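Local coordinates for protein beta-lactamase (PDB 3P09) that probably hydrolyses beta-lactam antibiotics to substituted beta-amino acids, as a class A beta-lactamase linked to antibiotic resistance, at residues A213-F218 and T239-I244; V71-D76 and N144-K149; D94-L99 and D126-N131; D36-I41 and E56-P61; D154-A159 and S171-T176. One frame throughout, in Å; residues are numbered along the deposited sequence.

Contact 1. Residues A213-F218 and T239-I244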
# COMPACT_ATOMS: atom_id res chain seq x y z
N ALA A 213 -2.80 -11.81 -3.69
CA ALA A 213 -2.40 -13.14 -4.15
C ALA A 213 -2.06 -13.19 -5.64
O ALA A 213 -1.24 -14.01 -6.07
CB ALA A 213 -3.49 -14.18 -3.81
N ASN A 214 -2.68 -12.33 -6.44
CA ASN A 214 -2.47 -12.37 -7.88
C ASN A 214 -1.59 -11.22 -8.37
O ASN A 214 -1.59 -10.88 -9.56
CB ASN A 214 -3.80 -12.38 -8.62
CG ASN A 214 -4.51 -13.72 -8.50
OD1 ASN A 214 -4.02 -14.73 -9.00
ND2 ASN A 214 -5.65 -13.74 -7.84
N ARG A 215 -0.83 -10.64 -7.45
CA ARG A 215 0.07 -9.56 -7.81
C ARG A 215 1.51 -9.95 -7.52
O ARG A 215 1.98 -10.94 -8.07
CB ARG A 215 -0.39 -8.24 -7.18
CG ARG A 215 -1.77 -7.87 -7.75
CD ARG A 215 -2.34 -6.57 -7.21
NE ARG A 215 -3.71 -6.41 -7.69
CZ ARG A 215 -4.43 -5.29 -7.60
NH1 ARG A 215 -3.92 -4.19 -7.05
NH2 ARG A 215 -5.67 -5.29 -8.09
N ILE A 216 2.22 -9.22 -6.68
CA ILE A 216 3.63 -9.57 -6.45
C ILE A 216 3.81 -11.01 -5.97
O ILE A 216 4.69 -11.74 -6.46
CB ILE A 216 4.29 -8.60 -5.45
CG1 ILE A 216 4.46 -7.21 -6.09
CG2 ILE A 216 5.61 -9.15 -4.96
CD1 ILE A 216 4.87 -6.10 -5.11
N ALA A 217 2.99 -11.41 -5.01
CA ALA A 217 3.10 -12.74 -4.41
C ALA A 217 3.05 -13.85 -5.45
O ALA A 217 3.70 -14.88 -5.30
CB ALA A 217 2.01 -12.94 -3.35
N PHE A 218 2.27 -13.62 -6.50
CA PHE A 218 2.06 -14.59 -7.56
C PHE A 218 3.38 -15.04 -8.21
O PHE A 218 3.47 -16.13 -8.77
CB PHE A 218 1.14 -13.96 -8.61
CG PHE A 218 0.76 -14.89 -9.73
CD1 PHE A 218 1.54 -14.98 -10.87
CD2 PHE A 218 -0.42 -15.62 -9.67
CE1 PHE A 218 1.17 -15.82 -11.92
CE2 PHE A 218 -0.79 -16.46 -10.71
CZ PHE A 218 0.01 -16.55 -11.83
N THR A 239 -3.40 -0.00 -10.89
CA THR A 239 -3.27 -1.29 -10.21
C THR A 239 -1.93 -1.29 -9.49
O THR A 239 -0.89 -1.17 -10.14
CB THR A 239 -3.28 -2.45 -11.25
OG1 THR A 239 -4.31 -2.22 -12.23
CG2 THR A 239 -3.52 -3.79 -10.56
N ASN A 240 -1.95 -1.39 -8.16
CA ASN A 240 -0.71 -1.26 -7.38
C ASN A 240 -0.49 -2.42 -6.44
O ASN A 240 -1.44 -3.08 -6.00
CB ASN A 240 -0.71 0.02 -6.52
CG ASN A 240 -0.93 1.30 -7.31
OD1 ASN A 240 -0.61 1.39 -8.49
ND2 ASN A 240 -1.45 2.31 -6.63
N ASP A 241 0.77 -2.68 -6.11
CA ASP A 241 1.08 -3.60 -5.02
C ASP A 241 2.38 -3.14 -4.40
O ASP A 241 3.35 -2.93 -5.11
CB ASP A 241 1.18 -5.05 -5.54
CG ASP A 241 1.13 -6.08 -4.41
OD1 ASP A 241 0.80 -5.72 -3.26
OD2 ASP A 241 1.41 -7.26 -4.69
N VAL A 242 2.40 -2.94 -3.08
CA VAL A 242 3.63 -2.53 -2.40
C VAL A 242 3.90 -3.51 -1.28
O VAL A 242 3.02 -3.79 -0.44
CB VAL A 242 3.54 -1.09 -1.85
CG1 VAL A 242 4.86 -0.66 -1.19
CG2 VAL A 242 3.15 -0.12 -2.95
N ALA A 243 5.12 -4.04 -1.25
CA ALA A 243 5.38 -5.25 -0.49
C ALA A 243 6.66 -5.18 0.31
O ALA A 243 7.57 -4.42 -0.03
CB ALA A 243 5.44 -6.43 -1.43
N ILE A 244 6.70 -5.96 1.39
CA ILE A 244 7.97 -6.29 2.02
C ILE A 244 8.19 -7.77 1.76
O ILE A 244 7.27 -8.58 1.89
CB ILE A 244 7.96 -6.09 3.53
CG1 ILE A 244 7.67 -4.63 3.89
CG2 ILE A 244 9.30 -6.52 4.10
CD1 ILE A 244 8.69 -3.68 3.39
O HOH W 1 1.35 -9.70 -3.33
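Arg215 lies in the loop after helix 196-208, which packs on strand 239-246 of the central antiparallel sheet of the class A fold, and its side chain passes obliquely from Asp241 towards Thr239. Arg215 CB packs against the carboxylate, 3.2 Å from Asp241 OD2. From there the chain is extended, CG lying anti to the carbonyl carbon (chi1 -63°), and CD passes beside the carbonyl oxygen of Asn240. At the tip, Arg215 NH1 donates to Asn240 O at 2.9 Å, with the acceptor in the guanidinium plane but the donor lifted above the carbonyl plane. The methyl CG2 of Thr239 sits over the centre of one guanidinium face, 3.4 Å from Arg215 CZ. Thr232 and Gly231 accept from NH2 and NH1.

Next along the loop, Ile216 N donates to Asp241 OD2 at 2.9 Å, on the anti lone pair, while a water links the same oxygen to Ala217 N. Ile216 CD1 reaches Ala243 CB at 3.7 Å. Asp241 OD2 is thus met by a backbone N-H and a water, while Arg215 NE stays 6.0 Å away and pairs with Glu271. The proximity of Asp228 OD1 to Asp241 OD1 would probably raise the pKa of one of the two.

Contact 2. Residues V71-D76 and N144-K149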
# COMPACT_ATOMS: atom_id res chain seq x y z
N VAL A 71 -2.34 3.20 8.71
CA VAL A 71 -2.10 2.28 9.82
C VAL A 71 -0.76 2.59 10.50
O VAL A 71 -0.65 2.54 11.73
CB VAL A 71 -2.20 0.82 9.34
CG1 VAL A 71 -1.58 -0.12 10.35
CG2 VAL A 71 -3.66 0.50 9.11
N GLY A 72 0.24 2.94 9.71
CA GLY A 72 1.49 3.42 10.28
C GLY A 72 1.27 4.61 11.21
O GLY A 72 1.80 4.66 12.32
N ALA A 73 0.47 5.56 10.75
CA ALA A 73 0.13 6.74 11.55
C ALA A 73 -0.57 6.36 12.84
O ALA A 73 -0.32 6.95 13.89
CB ALA A 73 -0.74 7.69 10.73
N ILE A 74 -1.47 5.40 12.76
CA ILE A 74 -2.19 4.94 13.94
C ILE A 74 -1.22 4.32 14.95
O ILE A 74 -1.33 4.56 16.15
CB ILE A 74 -3.28 3.92 13.55
CG1 ILE A 74 -4.40 4.64 12.79
CG2 ILE A 74 -3.82 3.19 14.80
CD1 ILE A 74 -5.28 5.50 13.68
N LEU A 75 -0.26 3.54 14.46
CA LEU A 75 0.71 2.90 15.36
C LEU A 75 1.61 3.93 16.03
O LEU A 75 1.97 3.80 17.21
CB LEU A 75 1.55 1.88 14.59
CG LEU A 75 0.75 0.66 14.09
CD1 LEU A 75 1.54 -0.16 13.10
CD2 LEU A 75 0.33 -0.19 15.27
N ASP A 76 1.98 4.96 15.27
CA ASP A 76 2.78 6.04 15.81
C ASP A 76 1.95 6.73 16.89
O ASP A 76 2.44 7.03 17.98
CB ASP A 76 3.16 7.01 14.67
CG ASP A 76 3.76 8.32 15.16
OD1 ASP A 76 5.00 8.40 15.29
OD2 ASP A 76 3.00 9.29 15.37
N ASN A 144 -1.46 13.52 6.80
CA ASN A 144 -0.45 14.17 5.98
C ASN A 144 0.75 14.67 6.79
O ASN A 144 1.89 14.60 6.33
CB ASN A 144 -1.06 15.30 5.16
CG ASN A 144 -1.94 14.78 4.05
OD1 ASN A 144 -1.52 13.93 3.27
ND2 ASN A 144 -3.18 15.26 4.00
N LYS A 145 0.51 15.16 8.01
CA LYS A 145 1.62 15.46 8.91
C LYS A 145 2.49 14.22 9.16
O LYS A 145 3.71 14.28 9.12
CB LYS A 145 1.10 16.02 10.25
CG LYS A 145 0.57 17.45 10.13
CD LYS A 145 0.38 18.12 11.50
CE LYS A 145 -0.86 17.60 12.23
NZ LYS A 145 -1.06 18.27 13.56
N PHE A 146 1.85 13.08 9.41
CA PHE A 146 2.63 11.87 9.64
C PHE A 146 3.43 11.46 8.41
O PHE A 146 4.60 11.10 8.50
CB PHE A 146 1.74 10.72 10.11
CG PHE A 146 2.49 9.44 10.31
CD1 PHE A 146 3.31 9.26 11.42
CD2 PHE A 146 2.39 8.41 9.39
CE1 PHE A 146 4.01 8.10 11.61
CE2 PHE A 146 3.09 7.23 9.58
CZ PHE A 146 3.91 7.08 10.69
N ILE A 147 2.80 11.52 7.24
CA ILE A 147 3.48 11.21 5.99
C ILE A 147 4.75 12.08 5.83
O ILE A 147 5.82 11.59 5.46
CB ILE A 147 2.51 11.36 4.81
CG1 ILE A 147 1.42 10.30 4.91
CG2 ILE A 147 3.22 11.23 3.48
CD1 ILE A 147 0.34 10.43 3.86
N LYS A 148 4.63 13.37 6.13
CA LYS A 148 5.80 14.25 6.09
C LYS A 148 6.87 13.82 7.11
O LYS A 148 8.06 13.87 6.82
CB LYS A 148 5.39 15.71 6.29
CG LYS A 148 4.84 16.35 5.02
CD LYS A 148 3.76 17.39 5.31
CE LYS A 148 2.97 17.71 4.04
NZ LYS A 148 1.65 18.34 4.31
N LYS A 149 6.44 13.40 8.29
CA LYS A 149 7.38 12.93 9.32
C LYS A 149 8.19 11.73 8.83
O LYS A 149 9.35 11.55 9.24
CB LYS A 149 6.62 12.56 10.60
CG LYS A 149 7.50 12.19 11.79
CD LYS A 149 6.63 11.80 12.99
CE LYS A 149 7.48 11.34 14.18
NZ LYS A 149 6.64 11.01 15.38
O HOH W 2 3.63 11.92 15.53
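Helices 66-80 and 140-149 cross almost at right angles here, their local axes 9.7 Å apart at 87°, with Ala73 and Phe146 the closest pair of CA atoms. Both belong to the helical part of the class A fold, where Ala73 and Ile74 also pack on helix 127-137. Phe146 fills the crossing. With CG anti to its backbone N (chi1 178°), the ring lies flat against the other helix: Ala73 CA stands over the centre of one face, 3.6 Å from the Phe146 ring centroid, in a CH-pi contact. Ala73 CB touches Phe146 CD2 at 3.5 Å, and on the same ring CE2 and CZ lie against the Gly72 backbone. One turn on, Asp76 CB packs against Phe146 CE1 at 3.4 Å as the two side chains run antiparallel past one another.

Beyond the ring, Lys149 is fully extended and meets Asp76 tip to tip. Lys149 NZ donates to the syn lone pair of Asp76 OD1 at 3.1 Å, forming a salt bridge, and one water joins Asp76 OD2 to the same ammonium group. Asp76 is buried and Lys149 exposed, so the lysine brings in a compensating charge; together with the water, it would favour the ionised carboxylate beside an aromatic ring.

Contact 3. Residues D94-L99 and D126-N131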
# COMPACT_ATOMS: atom_id res chain seq x y z
N ASP A 94 -23.88 4.17 9.31
CA ASP A 94 -23.42 5.31 8.52
C ASP A 94 -21.91 5.26 8.26
O ASP A 94 -21.41 5.94 7.38
CB ASP A 94 -23.83 6.62 9.17
CG ASP A 94 -23.35 6.74 10.60
OD1 ASP A 94 -24.09 7.31 11.43
OD2 ASP A 94 -22.22 6.29 10.90
N ASP A 95 -21.19 4.45 9.03
CA ASP A 95 -19.76 4.25 8.77
C ASP A 95 -19.58 3.47 7.48
O ASP A 95 -18.62 3.70 6.73
CB ASP A 95 -19.11 3.50 9.93
CG ASP A 95 -18.87 4.38 11.13
OD1 ASP A 95 -18.56 5.57 10.92
OD2 ASP A 95 -18.98 3.89 12.28
N ILE A 96 -20.49 2.53 7.24
CA ILE A 96 -20.46 1.69 6.06
C ILE A 96 -20.91 2.54 4.87
O ILE A 96 -20.23 2.58 3.85
CB ILE A 96 -21.37 0.45 6.18
CG1 ILE A 96 -21.02 -0.37 7.43
CG2 ILE A 96 -21.28 -0.42 4.94
CD1 ILE A 96 -19.57 -0.70 7.53
N GLY A 97 -22.05 3.20 5.02
CA GLY A 97 -22.56 4.08 3.97
C GLY A 97 -22.83 3.31 2.69
O GLY A 97 -23.45 2.25 2.71
N LYS A 98 -22.34 3.83 1.57
CA LYS A 98 -22.48 3.14 0.29
C LYS A 98 -21.17 2.48 -0.15
O LYS A 98 -20.99 2.17 -1.32
CB LYS A 98 -22.95 4.11 -0.79
CG LYS A 98 -24.33 4.67 -0.55
CD LYS A 98 -24.76 5.58 -1.70
CE LYS A 98 -26.11 6.22 -1.42
NZ LYS A 98 -26.40 7.35 -2.37
N LEU A 99 -20.26 2.28 0.81
CA LEU A 99 -19.00 1.61 0.53
C LEU A 99 -19.24 0.11 0.41
O LEU A 99 -19.73 -0.53 1.35
CB LEU A 99 -17.98 1.90 1.63
CG LEU A 99 -17.54 3.36 1.78
CD1 LEU A 99 -16.81 3.53 3.10
CD2 LEU A 99 -16.66 3.81 0.61
N ASP A 126 -10.48 -2.92 3.86
CA ASP A 126 -11.83 -2.57 4.32
C ASP A 126 -11.98 -1.04 4.30
O ASP A 126 -11.27 -0.32 5.00
CB ASP A 126 -11.99 -3.13 5.75
CG ASP A 126 -13.43 -3.08 6.25
OD1 ASP A 126 -14.02 -1.97 6.31
OD2 ASP A 126 -13.97 -4.15 6.59
N SER A 127 -12.90 -0.54 3.48
CA SER A 127 -13.04 0.91 3.29
C SER A 127 -13.64 1.65 4.49
O SER A 127 -13.11 2.66 4.93
CB SER A 127 -13.83 1.21 2.00
OG SER A 127 -13.10 0.78 0.87
N PRO A 128 -14.76 1.14 5.03
CA PRO A 128 -15.27 1.81 6.23
C PRO A 128 -14.25 1.82 7.36
O PRO A 128 -14.19 2.81 8.08
CB PRO A 128 -16.48 0.98 6.60
CG PRO A 128 -16.95 0.42 5.27
CD PRO A 128 -15.69 0.13 4.52
N ALA A 129 -13.50 0.74 7.52
CA ALA A 129 -12.48 0.67 8.55
C ALA A 129 -11.49 1.82 8.38
O ALA A 129 -11.12 2.49 9.36
CB ALA A 129 -11.76 -0.68 8.51
N SER A 130 -11.08 2.06 7.13
CA SER A 130 -10.13 3.11 6.81
C SER A 130 -10.67 4.48 7.16
O SER A 130 -9.96 5.31 7.73
CB SER A 130 -9.79 3.10 5.32
OG SER A 130 -9.19 1.88 4.97
N ASN A 131 -11.92 4.74 6.79
CA ASN A 131 -12.49 6.06 7.07
C ASN A 131 -12.60 6.30 8.58
O ASN A 131 -12.38 7.40 9.06
CB ASN A 131 -13.85 6.25 6.38
CG ASN A 131 -13.72 6.45 4.86
OD1 ASN A 131 -12.62 6.53 4.32
ND2 ASN A 131 -14.86 6.53 4.18
O HOH W 3 -17.19 5.99 6.08
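Pro128, in the first turn of helix 127-137, presents its ring to the segment 94-99, and two aliphatic tips close on it. Ile96 CD1 touches Pro128 CG at 3.6 Å and lies equally near CB of that proline. Ile96 leaves the backbone directed away from the other segment, but its chain folds back to bring the terminal methyl to the ring. Leu99 carries the wider contact. Leu99 CD1 meets Pro128 CG at 3.8 Å and, slightly closer, the proline nitrogen, approaches Asn131 ND2 tip to tip at 3.7 Å, and also touches Ser127 CB. No direct hydrogen bond joins the two segments, but a water donates to Asp95 O and accepts from Asn131 ND2, which also donates to Glu161 O.

A second shell holds both partners. A type II' turn from Ile96 to Leu99, closed by Leu99 N to Ile96 O at 3.1 Å, sets the leucine beside the proline; Gly97, with its positive phi, occupies the turn's first corner. Asp95 OD2 accepts from Asn92 N, and its OD1 forms a salt bridge with Arg135, farther along helix 127-137. Asp126 is the N-cap: Asp126 OD1 accepts from Ala129 N at 3.0 Å, from above the carboxylate plane, and from Thr105 OG1, while OD2 receives Ile104 N.

Ser127 and Ser130 touch Lys67, the lysine of a probable SxxK motif with Ser64. Ser125-Asp126-Ser127, running into the capped helix, is consistent with the SDN loop, with serine in the third place, as in class A enzymes, whose corresponding helix begins at the edge of the active site; here it is helix 127-137.

Contact 4. Residues D36-I41 and E56-P61. With SO4 (sulfate ion), chain G.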
# COMPACT_ATOMS: atom_id res chain seq x y z
N ASP A 36 0.28 -0.92 -22.85
CA ASP A 36 0.08 0.53 -22.78
C ASP A 36 0.28 1.03 -21.35
O ASP A 36 0.41 0.24 -20.41
CB ASP A 36 -1.32 0.94 -23.26
CG ASP A 36 -1.62 0.49 -24.69
OD1 ASP A 36 -0.69 0.45 -25.53
OD2 ASP A 36 -2.80 0.20 -24.97
N GLY A 37 0.30 2.35 -21.20
CA GLY A 37 0.46 2.97 -19.90
C GLY A 37 1.87 2.95 -19.36
O GLY A 37 2.84 2.79 -20.11
N LYS A 38 1.99 3.14 -18.04
CA LYS A 38 3.28 3.30 -17.40
C LYS A 38 3.40 2.37 -16.21
O LYS A 38 2.45 2.21 -15.44
CB LYS A 38 3.45 4.75 -16.93
CG LYS A 38 3.59 5.75 -18.06
CD LYS A 38 5.04 6.06 -18.35
CE LYS A 38 5.19 6.78 -19.68
NZ LYS A 38 6.61 6.80 -20.13
N ILE A 39 4.56 1.74 -16.06
CA ILE A 39 4.81 0.93 -14.89
C ILE A 39 5.93 1.58 -14.08
O ILE A 39 6.89 2.11 -14.64
CB ILE A 39 5.18 -0.51 -15.26
CG1 ILE A 39 5.17 -1.40 -14.02
CG2 ILE A 39 6.55 -0.54 -15.93
CD1 ILE A 39 4.24 -2.57 -14.12
N GLY A 40 5.79 1.56 -12.76
CA GLY A 40 6.77 2.20 -11.89
C GLY A 40 7.24 1.18 -10.87
O GLY A 40 6.42 0.46 -10.29
N ILE A 41 8.55 1.12 -10.66
CA ILE A 41 9.18 0.07 -9.87
C ILE A 41 10.23 0.68 -8.94
O ILE A 41 11.03 1.51 -9.36
CB ILE A 41 9.94 -0.93 -10.79
CG1 ILE A 41 9.03 -1.55 -11.86
CG2 ILE A 41 10.65 -2.00 -9.97
CD1 ILE A 41 7.80 -2.20 -11.34
N GLU A 56 10.81 5.63 -11.31
CA GLU A 56 10.62 5.64 -9.86
C GLU A 56 10.15 6.99 -9.32
O GLU A 56 9.75 7.09 -8.17
CB GLU A 56 11.89 5.18 -9.14
CG GLU A 56 13.02 6.19 -9.14
CD GLU A 56 13.86 6.15 -10.41
OE1 GLU A 56 13.47 5.45 -11.37
OE2 GLU A 56 14.91 6.82 -10.44
N SER A 57 10.20 8.02 -10.16
CA SER A 57 9.75 9.36 -9.77
C SER A 57 8.53 9.82 -10.54
O SER A 57 8.15 10.98 -10.48
CB SER A 57 10.88 10.38 -9.97
OG SER A 57 11.86 10.24 -8.96
N TYR A 58 7.92 8.91 -11.29
CA TYR A 58 6.66 9.18 -11.96
C TYR A 58 5.53 9.08 -10.92
O TYR A 58 5.60 8.25 -10.01
CB TYR A 58 6.43 8.14 -13.05
CG TYR A 58 5.32 8.48 -14.03
CD1 TYR A 58 4.02 8.01 -13.84
CD2 TYR A 58 5.59 9.25 -15.16
CE1 TYR A 58 3.02 8.31 -14.76
CE2 TYR A 58 4.60 9.56 -16.08
CZ TYR A 58 3.32 9.09 -15.87
OH TYR A 58 2.33 9.38 -16.77
N HIS A 59 4.51 9.92 -11.05
CA HIS A 59 3.40 9.90 -10.09
C HIS A 59 2.24 9.05 -10.59
O HIS A 59 1.78 9.19 -11.73
CB HIS A 59 2.92 11.33 -9.78
CG HIS A 59 3.86 12.13 -8.94
ND1 HIS A 59 3.60 12.45 -7.63
CD2 HIS A 59 5.06 12.70 -9.23
CE1 HIS A 59 4.60 13.17 -7.14
NE2 HIS A 59 5.50 13.33 -8.10
N PHE A 60 1.76 8.16 -9.71
CA PHE A 60 0.72 7.19 -9.98
C PHE A 60 -0.41 7.36 -8.96
O PHE A 60 -0.16 7.66 -7.79
CB PHE A 60 1.26 5.77 -9.78
CG PHE A 60 2.31 5.35 -10.79
CD1 PHE A 60 3.63 5.75 -10.65
CD2 PHE A 60 1.97 4.52 -11.86
CE1 PHE A 60 4.60 5.35 -11.56
CE2 PHE A 60 2.92 4.12 -12.78
CZ PHE A 60 4.24 4.53 -12.64
N PRO A 61 -1.66 7.12 -9.37
CA PRO A 61 -2.74 7.05 -8.37
C PRO A 61 -2.34 6.12 -7.22
O PRO A 61 -1.88 5.00 -7.47
CB PRO A 61 -3.90 6.42 -9.16
CG PRO A 61 -3.63 6.85 -10.59
CD PRO A 61 -2.12 6.83 -10.74
S SO4 G . 9.10 8.51 -22.51
O1 SO4 G . 8.61 7.13 -22.61
O2 SO4 G . 9.32 9.05 -23.85
O3 SO4 G . 8.11 9.33 -21.82
O4 SO4 G . 10.36 8.53 -21.78
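Lys38, Phe60 and Tyr58 supply most of the buried surface between the start of strand 38-44 and segment 56-61. Lys38 and Tyr58 cross at about a right angle. Bent at chi2 (-96°), the lysine lays its aliphatic part over one face of the phenol: Lys38 CG comes within 4.0 Å of Tyr58 CZ, and CD stands above the ring towards its rim. Past the ring, Lys38 NZ makes two weak hydrogen bonds with a sulfate ion, probably from the crystallisation liquor, the shorter being 3.2 Å to its O1 atom.

Phe60 packs its ring against the backbone of Lys38 to Gly40. Phe60 CE2 meets Lys38 O at 3.3 Å, with the carbonyl oxygen at the ring edge near the plane, and Phe60 CZ reaches Gly40 N at 3.4 Å. Gly40, without a side chain, leaves its backbone for the ring to lie against. Strand 38-44 belongs to the antiparallel five-stranded sheet of the class A beta-lactamase fold, and pairs with strand 253-260, from which Leu258 and Thr260 also touch the phenylalanine. Phe60 itself sits on the short strand 60-61, whose partner 175-176 lies outside the large sheet.

The two aromatic side chains meet as well: Tyr58 CD1 stands over one face of the Phe60 ring, offset towards the rim, while Phe60 CD1 lies in the plane of the tyrosine ring at its edge. Farther along, Glu56 CB approaches Ile41 O at 3.8 Å.

Contact 5. Residues D154-A159 and S171-T176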
# COMPACT_ATOMS: atom_id res chain seq x y z
N ASP A 154 6.40 13.46 -1.54
CA ASP A 154 5.85 13.23 -2.88
C ASP A 154 4.38 12.80 -2.84
O ASP A 154 3.61 13.09 -3.74
CB ASP A 154 6.67 12.17 -3.64
CG ASP A 154 8.05 12.68 -4.04
OD1 ASP A 154 8.20 13.90 -4.25
OD2 ASP A 154 8.98 11.85 -4.17
N THR A 155 4.01 12.11 -1.77
CA THR A 155 2.66 11.57 -1.63
C THR A 155 1.67 12.66 -1.22
O THR A 155 1.86 13.31 -0.19
CB THR A 155 2.66 10.43 -0.60
OG1 THR A 155 3.47 9.36 -1.09
CG2 THR A 155 1.26 9.91 -0.33
N ILE A 156 0.63 12.86 -2.01
CA ILE A 156 -0.36 13.89 -1.72
C ILE A 156 -1.76 13.30 -1.57
O ILE A 156 -2.38 12.92 -2.54
CB ILE A 156 -0.43 14.94 -2.84
CG1 ILE A 156 0.96 15.48 -3.16
CG2 ILE A 156 -1.37 16.06 -2.43
CD1 ILE A 156 1.57 16.28 -2.02
N ILE A 157 -2.25 13.24 -0.34
CA ILE A 157 -3.56 12.66 -0.07
C ILE A 157 -4.54 13.77 0.35
O ILE A 157 -4.24 14.56 1.26
CB ILE A 157 -3.47 11.62 1.05
CG1 ILE A 157 -2.65 10.42 0.57
CG2 ILE A 157 -4.87 11.18 1.48
CD1 ILE A 157 -2.23 9.52 1.68
N THR A 158 -5.69 13.84 -0.31
CA THR A 158 -6.61 14.95 -0.05
C THR A 158 -8.01 14.46 0.26
O THR A 158 -8.94 15.26 0.42
CB THR A 158 -6.71 15.93 -1.23
OG1 THR A 158 -7.19 15.23 -2.39
CG2 THR A 158 -5.35 16.56 -1.53
N ALA A 159 -8.16 13.14 0.34
CA ALA A 159 -9.47 12.57 0.64
C ALA A 159 -9.34 11.15 1.19
O ALA A 159 -8.29 10.52 1.10
CB ALA A 159 -10.35 12.58 -0.61
N SER A 171 -2.45 15.95 -12.63
CA SER A 171 -2.40 16.42 -11.25
C SER A 171 -1.80 15.35 -10.35
O SER A 171 -2.09 14.15 -10.49
CB SER A 171 -3.81 16.76 -10.76
OG SER A 171 -3.81 17.02 -9.37
N ASN A 172 -0.96 15.77 -9.41
CA ASN A 172 -0.36 14.83 -8.46
C ASN A 172 -1.22 14.57 -7.22
O ASN A 172 -0.83 13.84 -6.33
CB ASN A 172 1.05 15.28 -8.08
CG ASN A 172 1.98 15.30 -9.28
OD1 ASN A 172 1.80 14.52 -10.21
ND2 ASN A 172 2.96 16.19 -9.27
N ILE A 173 -2.39 15.19 -7.18
CA ILE A 173 -3.33 14.97 -6.08
C ILE A 173 -3.71 13.49 -6.02
O ILE A 173 -4.00 12.87 -7.05
CB ILE A 173 -4.62 15.82 -6.26
CG1 ILE A 173 -4.28 17.31 -6.28
CG2 ILE A 173 -5.64 15.50 -5.18
CD1 ILE A 173 -3.54 17.79 -5.08
N ASN A 174 -3.69 12.94 -4.81
CA ASN A 174 -4.00 11.52 -4.57
C ASN A 174 -3.09 10.59 -5.35
O ASN A 174 -3.51 9.52 -5.77
CB ASN A 174 -5.48 11.24 -4.83
CG ASN A 174 -6.40 12.05 -3.91
OD1 ASN A 174 -5.99 12.45 -2.82
ND2 ASN A 174 -7.63 12.28 -4.34
N LYS A 175 -1.84 11.01 -5.53
CA LYS A 175 -0.83 10.18 -6.19
C LYS A 175 0.42 10.04 -5.34
O LYS A 175 0.63 10.79 -4.38
CB LYS A 175 -0.46 10.76 -7.55
CG LYS A 175 -1.61 10.72 -8.55
CD LYS A 175 -1.16 11.04 -9.95
CE LYS A 175 -2.36 11.10 -10.91
NZ LYS A 175 -2.00 11.72 -12.23
N THR A 176 1.25 9.05 -5.68
CA THR A 176 2.55 8.90 -5.02
C THR A 176 3.54 8.45 -6.09
O THR A 176 3.15 8.26 -7.24
CB THR A 176 2.45 7.86 -3.87
OG1 THR A 176 3.71 7.76 -3.19
CG2 THR A 176 2.06 6.49 -4.42
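Asn174 turns its amide oxygen back across the gap to segment 154-159, where Thr158 supplies two donors. Thr158 N meets Asn174 OD1 at 2.9 Å, nearly along the C=O axis, and Thr158 OG1 donates to Asn174 OD1 at 3.1 Å from above the carbonyl plane. The threonine OG1 lies between the backbone N and the carbonyl carbon (chi1 60°), which brings it alongside its own N-H. Backbone atoms add a straight bond from Ile156 N to Lys175 O at 3.1 Å (167°) and a weak, bent one from Asn174 N to Ile156 O. At the far end the hydroxyls of Thr155 and Thr176, on side chains lying side by side, are hydrogen-bonded with OG1 to OG1 at 2.7 Å; Thr155 OG1 also bonds with Asp152 OD2.

Segment 171-176 holds its own shape through a type II turn from Asn172 to Lys175 and an ST turn in which Ser171 OG accepts from Ile173 N; it probably forms the end of the omega loop of class A enzymes. Segment 154-159 thus lies between helix 66-80, reached by Thr155 and Ile157, and strand 175-176, which pairs on with strand 60-61 while Thr176 touches helix 178-190.

From the N terminus, contact 4 closes first, joining the start of strand 38-44 to 56-61 across a short loop. Contact 2 then spans a long excursion from helix 66-80 to helix 140-149, and contact 3 is nested inside it, closing the smaller loop between 94-99 and helix 127-137. Contact 5 follows in series with 154-159 and 171-176, and contact 1 comes last, tying the loop after helix 196-208 to strand 239-246. None of the loops cross. Contacts 2 and 3 belong to the helical part, contacts 1 and 4 to the large sheet. Contact 4 reaches contact 1 through Asn240 and Pro61 and contact 5 through strands 60-61 and 175-176; contact 5 meets contact 2 through Asn144 and Ile157.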